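Local coordinates for putative oxidoreductase (Bacteroides fragilis NCTC 9343, PDB 3EOF) that binds flavin mononucleotide and probably catalyses NAD(P)H-dependent reductions, as a nitroreductase-fold member of the flavin oxidoreductase Frp family, at the interface of chains A and B. Numbering follows the deposited sequence. Chains: chain A/B, Putative oxidoreductase.

Contact 1: the interface of chains A and B. Residues chain A 215, 217-218, 221; chain B 88, 91-93.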
loop_
_atom_site.group_PDB
_atom_site.type_symbol
_atom_site.label_atom_id
_atom_site.label_comp_id
_atom_site.label_asym_id
_atom_site.label_seq_id
_atom_site.Cartn_x
_atom_site.Cartn_y
_atom_site.Cartn_z
ATOM N N THR A 215 4.525 26.982 -14.610
ATOM C CA THR A 215 4.326 25.587 -15.018
ATOM C C THR A 215 3.658 24.762 -13.920
ATOM O O THR A 215 3.688 25.098 -12.724
ATOM C CB THR A 215 5.663 24.943 -15.391
ATOM O OG1 THR A 215 6.404 24.704 -14.212
ATOM C CG2 THR A 215 6.488 25.851 -16.301
ATOM N N PRO A 217 4.428 21.623 -12.651
ATOM C CA PRO A 217 5.330 21.135 -11.622
ATOM C C PRO A 217 5.737 22.156 -10.579
ATOM O O PRO A 217 6.000 21.784 -9.458
ATOM C CB PRO A 217 6.561 20.695 -12.428
ATOM C CG PRO A 217 6.022 20.300 -13.701
ATOM C CD PRO A 217 4.966 21.324 -13.989
ATOM N N GLN A 218 5.804 23.432 -10.929
ATOM C CA GLN A 218 6.149 24.450 -9.949
ATOM C C GLN A 218 5.105 24.522 -8.843
ATOM O O GLN A 218 5.445 24.843 -7.709
ATOM C CB GLN A 218 6.299 25.814 -10.588
ATOM C CG GLN A 218 7.547 25.944 -11.439
ATOM C CD GLN A 218 7.523 27.132 -12.350
ATOM O OE1 GLN A 218 6.519 27.823 -12.465
ATOM N NE2 GLN A 218 8.634 27.391 -13.003
ATOM N N THR A 221 6.184 21.625 -6.546
ATOM C CA THR A 221 7.473 21.792 -5.897
ATOM C C THR A 221 7.511 23.026 -5.012
ATOM O O THR A 221 8.166 23.019 -3.987
ATOM C CB THR A 221 8.619 21.941 -6.940
ATOM O OG1 THR A 221 8.459 23.162 -7.681
ATOM C CG2 THR A 221 8.628 20.777 -7.923
ATOM N N CYS B 88 9.630 17.930 -13.679
ATOM C CA CYS B 88 10.022 19.190 -13.018
ATOM C C CYS B 88 11.207 19.860 -13.710
ATOM O O CYS B 88 11.260 21.082 -13.865
ATOM C CB CYS B 88 10.384 18.959 -11.540
ATOM S SG CYS B 88 9.017 18.458 -10.479
ATOM N N ARG B 91 10.383 21.658 -16.687
ATOM C CA ARG B 91 9.452 22.742 -16.480
ATOM C C ARG B 91 9.943 23.792 -15.491
ATOM O O ARG B 91 9.150 24.422 -14.776
ATOM C CB ARG B 91 8.140 22.175 -15.987
ATOM C CG ARG B 91 7.379 21.334 -17.017
ATOM C CD ARG B 91 6.994 22.137 -18.243
ATOM N NE ARG B 91 6.222 21.319 -19.187
ATOM C CZ ARG B 91 6.729 20.579 -20.179
ATOM N NH1 ARG B 91 8.015 20.533 -20.408
ATOM N NH2 ARG B 91 5.899 19.884 -20.966
ATOM N N ASN B 92 11.241 23.971 -15.424
ATOM C CA ASN B 92 11.817 25.008 -14.543
ATOM C C ASN B 92 11.310 24.958 -13.086
ATOM O O ASN B 92 11.018 25.988 -12.450
ATOM C CB ASN B 92 11.551 26.361 -15.165
ATOM C CG ASN B 92 12.379 27.436 -14.561
ATOM O OD1 ASN B 92 13.495 27.201 -14.142
ATOM N ND2 ASN B 92 11.843 28.627 -14.530
ATOM N N ALA B 93 11.234 23.737 -12.564
ATOM C CA ALA B 93 10.811 23.457 -11.193
ATOM C C ALA B 93 11.915 22.692 -10.453
ATOM O O ALA B 93 12.528 21.758 -10.980
ATOM C CB ALA B 93 9.495 22.660 -11.192
HETATM O O HOH W 1 9.205 29.318 -15.062
#

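Contact 2: the interface of chains A and B. Residues chain A 42, 44-45, 83; chain B 172, 176-177, 186.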
loop_
_atom_site.group_PDB
_atom_site.type_symbol
_atom_site.label_atom_id
_atom_site.label_comp_id
_atom_site.label_asym_id
_atom_site.label_seq_id
_atom_site.Cartn_x
_atom_site.Cartn_y
_atom_site.Cartn_z
ATOM N N GLN A 42 -1.770 -10.430 9.211
ATOM C CA GLN A 42 -2.679 -9.286 9.316
ATOM C C GLN A 42 -2.077 -8.219 10.182
ATOM O O GLN A 42 -2.529 -7.986 11.287
ATOM C CB GLN A 42 -4.056 -9.672 9.857
ATOM C CG GLN A 42 -4.721 -10.684 9.003
ATOM C CD GLN A 42 -6.128 -10.930 9.412
ATOM O OE1 GLN A 42 -6.405 -11.930 10.086
ATOM N NE2 GLN A 42 -7.048 -10.047 8.999
ATOM N N TYR A 44 -2.216 -5.015 10.766
ATOM C CA TYR A 44 -2.957 -3.780 10.726
ATOM C C TYR A 44 -4.107 -3.794 11.695
ATOM O O TYR A 44 -4.563 -4.848 12.157
ATOM C CB TYR A 44 -3.544 -3.569 9.308
ATOM C CG TYR A 44 -4.212 -4.804 8.714
ATOM C CD1 TYR A 44 -5.517 -5.126 9.029
ATOM C CD2 TYR A 44 -3.526 -5.674 7.878
ATOM C CE1 TYR A 44 -6.128 -6.259 8.510
ATOM C CE2 TYR A 44 -4.140 -6.835 7.369
ATOM C CZ TYR A 44 -5.447 -7.090 7.681
ATOM O OH TYR A 44 -6.102 -8.190 7.178
ATOM N N SER A 45 -4.561 -2.590 12.004
ATOM C CA SER A 45 -5.761 -2.358 12.759
ATOM C C SER A 45 -6.406 -1.204 12.036
ATOM O O SER A 45 -5.737 -0.436 11.373
ATOM C CB SER A 45 -5.468 -1.971 14.202
ATOM O OG SER A 45 -5.104 -3.122 14.930
ATOM N N ARG A 83 -0.506 -6.191 18.078
ATOM C CA ARG A 83 -1.344 -7.364 18.287
ATOM C C ARG A 83 -0.524 -8.653 18.135
ATOM O O ARG A 83 -0.581 -9.550 18.996
ATOM C CB ARG A 83 -2.559 -7.338 17.373
ATOM C CG ARG A 83 -3.488 -8.547 17.539
ATOM C CD ARG A 83 -4.721 -8.378 16.694
ATOM N NE ARG A 83 -4.304 -8.149 15.348
ATOM C CZ ARG A 83 -4.442 -7.036 14.623
ATOM N NH1 ARG A 83 -5.146 -5.991 14.989
ATOM N NH2 ARG A 83 -3.922 -7.047 13.418
ATOM N N LEU B 172 -8.398 -13.526 11.130
ATOM C CA LEU B 172 -8.843 -13.281 12.476
ATOM C C LEU B 172 -10.269 -12.755 12.512
ATOM O O LEU B 172 -10.750 -12.171 11.520
ATOM C CB LEU B 172 -7.966 -12.215 13.134
ATOM C CG LEU B 172 -6.591 -12.686 13.484
ATOM C CD1 LEU B 172 -5.752 -11.497 13.858
ATOM C CD2 LEU B 172 -6.666 -13.725 14.573
ATOM N N GLY B 176 -11.058 -8.354 16.365
ATOM C CA GLY B 176 -9.655 -8.213 16.698
ATOM C C GLY B 176 -8.892 -7.175 15.887
ATOM O O GLY B 176 -7.822 -6.777 16.283
ATOM N N ILE B 177 -9.441 -6.769 14.747
ATOM C CA ILE B 177 -8.803 -5.822 13.815
ATOM C C ILE B 177 -9.423 -4.445 13.863
ATOM O O ILE B 177 -8.739 -3.458 13.726
ATOM C CB ILE B 177 -8.948 -6.332 12.350
ATOM C CG1 ILE B 177 -8.444 -7.780 12.179
ATOM C CG2 ILE B 177 -8.257 -5.391 11.397
ATOM C CD1 ILE B 177 -6.949 -7.960 12.463
ATOM N N TYR B 186 -4.989 -5.092 23.449
ATOM C CA TYR B 186 -5.287 -6.479 23.635
ATOM C C TYR B 186 -4.808 -7.013 24.987
ATOM O O TYR B 186 -3.666 -6.846 25.359
ATOM C CB TYR B 186 -4.630 -7.228 22.488
ATOM C CG TYR B 186 -5.078 -6.698 21.162
ATOM C CD1 TYR B 186 -6.228 -7.190 20.557
ATOM C CD2 TYR B 186 -4.366 -5.699 20.502
ATOM C CE1 TYR B 186 -6.653 -6.710 19.342
ATOM C CE2 TYR B 186 -4.803 -5.207 19.278
ATOM C CZ TYR B 186 -5.939 -5.722 18.705
ATOM O OH TYR B 186 -6.393 -5.253 17.496
HETATM O O HOH W 2 -9.964 -10.532 9.581
#

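Contact 3: the interface of chains A and B. Residues chain A 35, 112, 115-116; chain B 112, 115, 119, 130.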
loop_
_atom_site.group_PDB
_atom_site.type_symbol
_atom_site.label_atom_id
_atom_site.label_comp_id
_atom_site.label_asym_id
_atom_site.label_seq_id
_atom_site.Cartn_x
_atom_site.Cartn_y
_atom_site.Cartn_z
ATOM N N ALA A 35 -7.460 -9.304 1.820
ATOM C CA ALA A 35 -6.299 -8.836 1.058
ATOM C C ALA A 35 -5.114 -9.674 1.504
ATOM O O ALA A 35 -5.085 -10.213 2.639
ATOM C CB ALA A 35 -6.016 -7.326 1.345
ATOM N N LEU A 112 -2.674 -2.483 1.507
ATOM C CA LEU A 112 -3.422 -3.498 0.707
ATOM C C LEU A 112 -4.857 -3.621 1.156
ATOM O O LEU A 112 -5.765 -3.694 0.346
ATOM C CB LEU A 112 -2.712 -4.836 0.803
ATOM C CG LEU A 112 -1.657 -5.154 -0.249
ATOM C CD1 LEU A 112 -0.795 -4.028 -0.772
ATOM C CD2 LEU A 112 -0.807 -6.266 0.279
ATOM N N GLN A 115 -6.851 -0.176 0.357
ATOM C CA GLN A 115 -7.254 -0.107 -1.041
ATOM C C GLN A 115 -8.240 -1.209 -1.424
ATOM O O GLN A 115 -9.070 -0.985 -2.280
ATOM C CB GLN A 115 -6.040 -0.135 -1.939
ATOM C CG GLN A 115 -6.343 0.057 -3.403
ATOM C CD GLN A 115 -7.117 1.333 -3.720
ATOM O OE1 GLN A 115 -6.945 2.387 -3.109
ATOM N NE2 GLN A 115 -7.944 1.235 -4.714
ATOM N N THR A 116 -8.194 -2.373 -0.787
ATOM C CA THR A 116 -9.203 -3.414 -1.065
ATOM C C THR A 116 -10.521 -2.850 -0.561
ATOM O O THR A 116 -11.519 -2.871 -1.259
ATOM C CB THR A 116 -8.867 -4.790 -0.447
ATOM O OG1 THR A 116 -7.575 -5.218 -0.900
ATOM C CG2 THR A 116 -9.885 -5.823 -0.870
ATOM N N LEU B 112 -1.226 0.917 -3.630
ATOM C CA LEU B 112 -2.633 1.141 -4.044
ATOM C C LEU B 112 -2.811 0.604 -5.427
ATOM O O LEU B 112 -3.796 -0.062 -5.709
ATOM C CB LEU B 112 -3.013 2.636 -3.965
ATOM C CG LEU B 112 -3.595 3.186 -2.645
ATOM C CD1 LEU B 112 -3.017 2.592 -1.353
ATOM C CD2 LEU B 112 -3.598 4.772 -2.620
ATOM N N GLN B 115 -2.408 -3.366 -5.406
ATOM C CA GLN B 115 -3.585 -4.078 -4.877
ATOM C C GLN B 115 -4.804 -3.981 -5.776
ATOM O O GLN B 115 -5.538 -4.952 -5.887
ATOM C CB GLN B 115 -3.904 -3.607 -3.467
ATOM C CG GLN B 115 -5.042 -4.350 -2.807
ATOM C CD GLN B 115 -4.878 -5.860 -2.793
ATOM O OE1 GLN B 115 -3.764 -6.406 -2.888
ATOM N NE2 GLN B 115 -5.990 -6.548 -2.606
ATOM N N THR B 119 -6.737 -7.126 -7.427
ATOM C CA THR B 119 -8.184 -7.264 -7.261
ATOM C C THR B 119 -8.798 -7.419 -8.628
ATOM O O THR B 119 -9.608 -8.313 -8.847
ATOM C CB THR B 119 -8.783 -6.052 -6.476
ATOM O OG1 THR B 119 -8.151 -5.953 -5.183
ATOM C CG2 THR B 119 -10.332 -6.176 -6.315
ATOM N N TYR B 130 1.902 -12.003 -4.220
ATOM C CA TYR B 130 2.895 -11.016 -3.820
ATOM C C TYR B 130 4.111 -11.743 -3.313
ATOM O O TYR B 130 3.995 -12.790 -2.654
ATOM C CB TYR B 130 2.405 -10.143 -2.667
ATOM C CG TYR B 130 1.363 -9.100 -3.007
ATOM C CD1 TYR B 130 1.730 -7.809 -3.305
ATOM C CD2 TYR B 130 0.017 -9.395 -2.959
ATOM C CE1 TYR B 130 0.789 -6.839 -3.582
ATOM C CE2 TYR B 130 -0.926 -8.443 -3.268
ATOM C CZ TYR B 130 -0.530 -7.161 -3.576
ATOM O OH TYR B 130 -1.445 -6.186 -3.856
HETATM O O HOH W 3 -8.282 -3.203 -4.501
#

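Contact 1: the interface of chains A and B
A:Thr215, A:Pro217, A:Gln218 and A:Thr221 grip the loop at B:Arg91 to B:Ala93 in a small, mixed patch of the two-fold interface of the deposited dimer, probably the biological one as is usual among nitroreductases, tying the C-terminal part of one subunit to its partner. The hydroxyl OG1 of A:Thr215 donates to the backbone carbonyl O of B:Arg91 over 2.8 Å, in the carbonyl plane and on a lone pair. At the next carbonyl of chain B, O of B:Asn92, the amide NE2 of A:Gln218 makes a nearly straight bond of 2.8 Å (169° at H), but from above that carbonyl's plane. The A:Gln218 chain is extended beyond CG (chi2 165°), which carries the amide out to this loop, and its OE1 accepts from A:Thr215 N at 3.0 Å, fixing which way the amide faces. A water joins the same NE2 to the side-chain ND2 of B:Asn92. Beside these polar groups, the A:Pro217 ring lies with CG 3.6 Å from B:Arg91 CB, while its CB meets B:Ala93 CB. The methyl CG2 of A:Thr221 touches the sulfur SG of B:Cys88 at 3.5 Å. In the fold, chain A supplies helix 216-224 and the residue just before it, whereas chain B supplies the end of helix 82-89 and the following loop.

Contact 2: the interface of chains A and B
Helix 82-89 of chain A, through A:Arg83, the loop before strand 44-49, through A:Gln42, and the start of that strand, through A:Tyr44, meet the chain B loop at B:Leu172, the end of 3-10 helix 174-176 with B:Ile177 after it, and the loop residue B:Tyr186. The guanidinium of A:Arg83 is the central group. Its NH1 donates to the phenol OH of B:Tyr186 at 2.9 Å, close to the guanidinium plane, and the two flat groups stand 90° apart. With CG anti to the backbone N (chi1 -180°), the aliphatic part crosses the B:Tyr186 ring, CG lying over the face 3.9 Å from the centroid. On its own chain, A:Arg83 NH2 donates to A:Gln42 O at 2.7 Å and to A:Tyr44 O at 2.6 Å, which steadies the guanidinium. The methyl CD1 of B:Ile177 rests on one guanidinium face, toward the rim, and its other branch, CG2, packs 3.6 Å from A:Tyr44 CD1. A:Gln42 works through both ends of its amide: NE2 binds the phenol OH of A:Tyr44, close to the amide plane, and a water that leads to B:Leu172 O. Its OE1 accepts the backbone N-H of B:Leu172 at 2.8 Å, in the carbonyl plane and almost straight at 177°.

Contact 3: the interface of chains A and B
B:Gln115 lies against A:Leu112 and A:Thr116 where the two copies of helix 100-123 pack together across the two-fold interface of the deposited dimer. Among the hydrogen bonds, the amide NE2 of B:Gln115 donates to the hydroxyl OG1 of A:Thr116 at 2.7 Å. The bond is bent, 125° at H, and the hydroxyl lies well out of the amide plane. That same OG1 donates to the carbonyl O of A:Leu112 one helical turn back, also at 2.7 Å, so the hydroxyl acts as both acceptor and donor. At the other end of the amide, OE1 of B:Gln115 receives the phenol OH of B:Tyr130, which helps to set the amide's rotation and directs NE2 toward chain A.

Water adds a further link: B:Thr119 OG1, which also donates to B:Gln115 O, shares water 3 with A:Gln115 O.

Packing contacts are reciprocal. In each Gln115, CG anti to the backbone N (chi1 -176° in B:Gln115) lays that carbon beside the Leu112 backbone opposite, and the bend at chi2 (54°) then turns the amide; B:Gln115 CG is 3.3 Å from A:Leu112 O, and A:Gln115 CG 3.4 Å from B:Leu112 O. The paired side chains cross at about a right angle. A:Leu112 and B:Tyr130 approach from opposite directions, and the methyl CD2 of A:Leu112 lies over one face of the B:Tyr130 ring, displaced toward its rim, 4.0 Å from CZ.

Contacts 2 and 3 lie close together, about 17 Å between the centres of their C-alpha atoms, whereas contact 1 is about 43 Å from contact 2 and 32 Å from contact 3. Helix 82-89 serves at two places: its start enters contact 2 from chain A, and its end enters contact 1 from chain B, so by symmetry each subunit uses the helix twice. Contact 3 joins the two copies of helix 100-123, whose Leu112 also belongs to the FMN pocket. Contact 1 is thus an outlying attachment, while contacts 2 and 3 lie near each other; together they probably stabilise the dimer around its flavin sites.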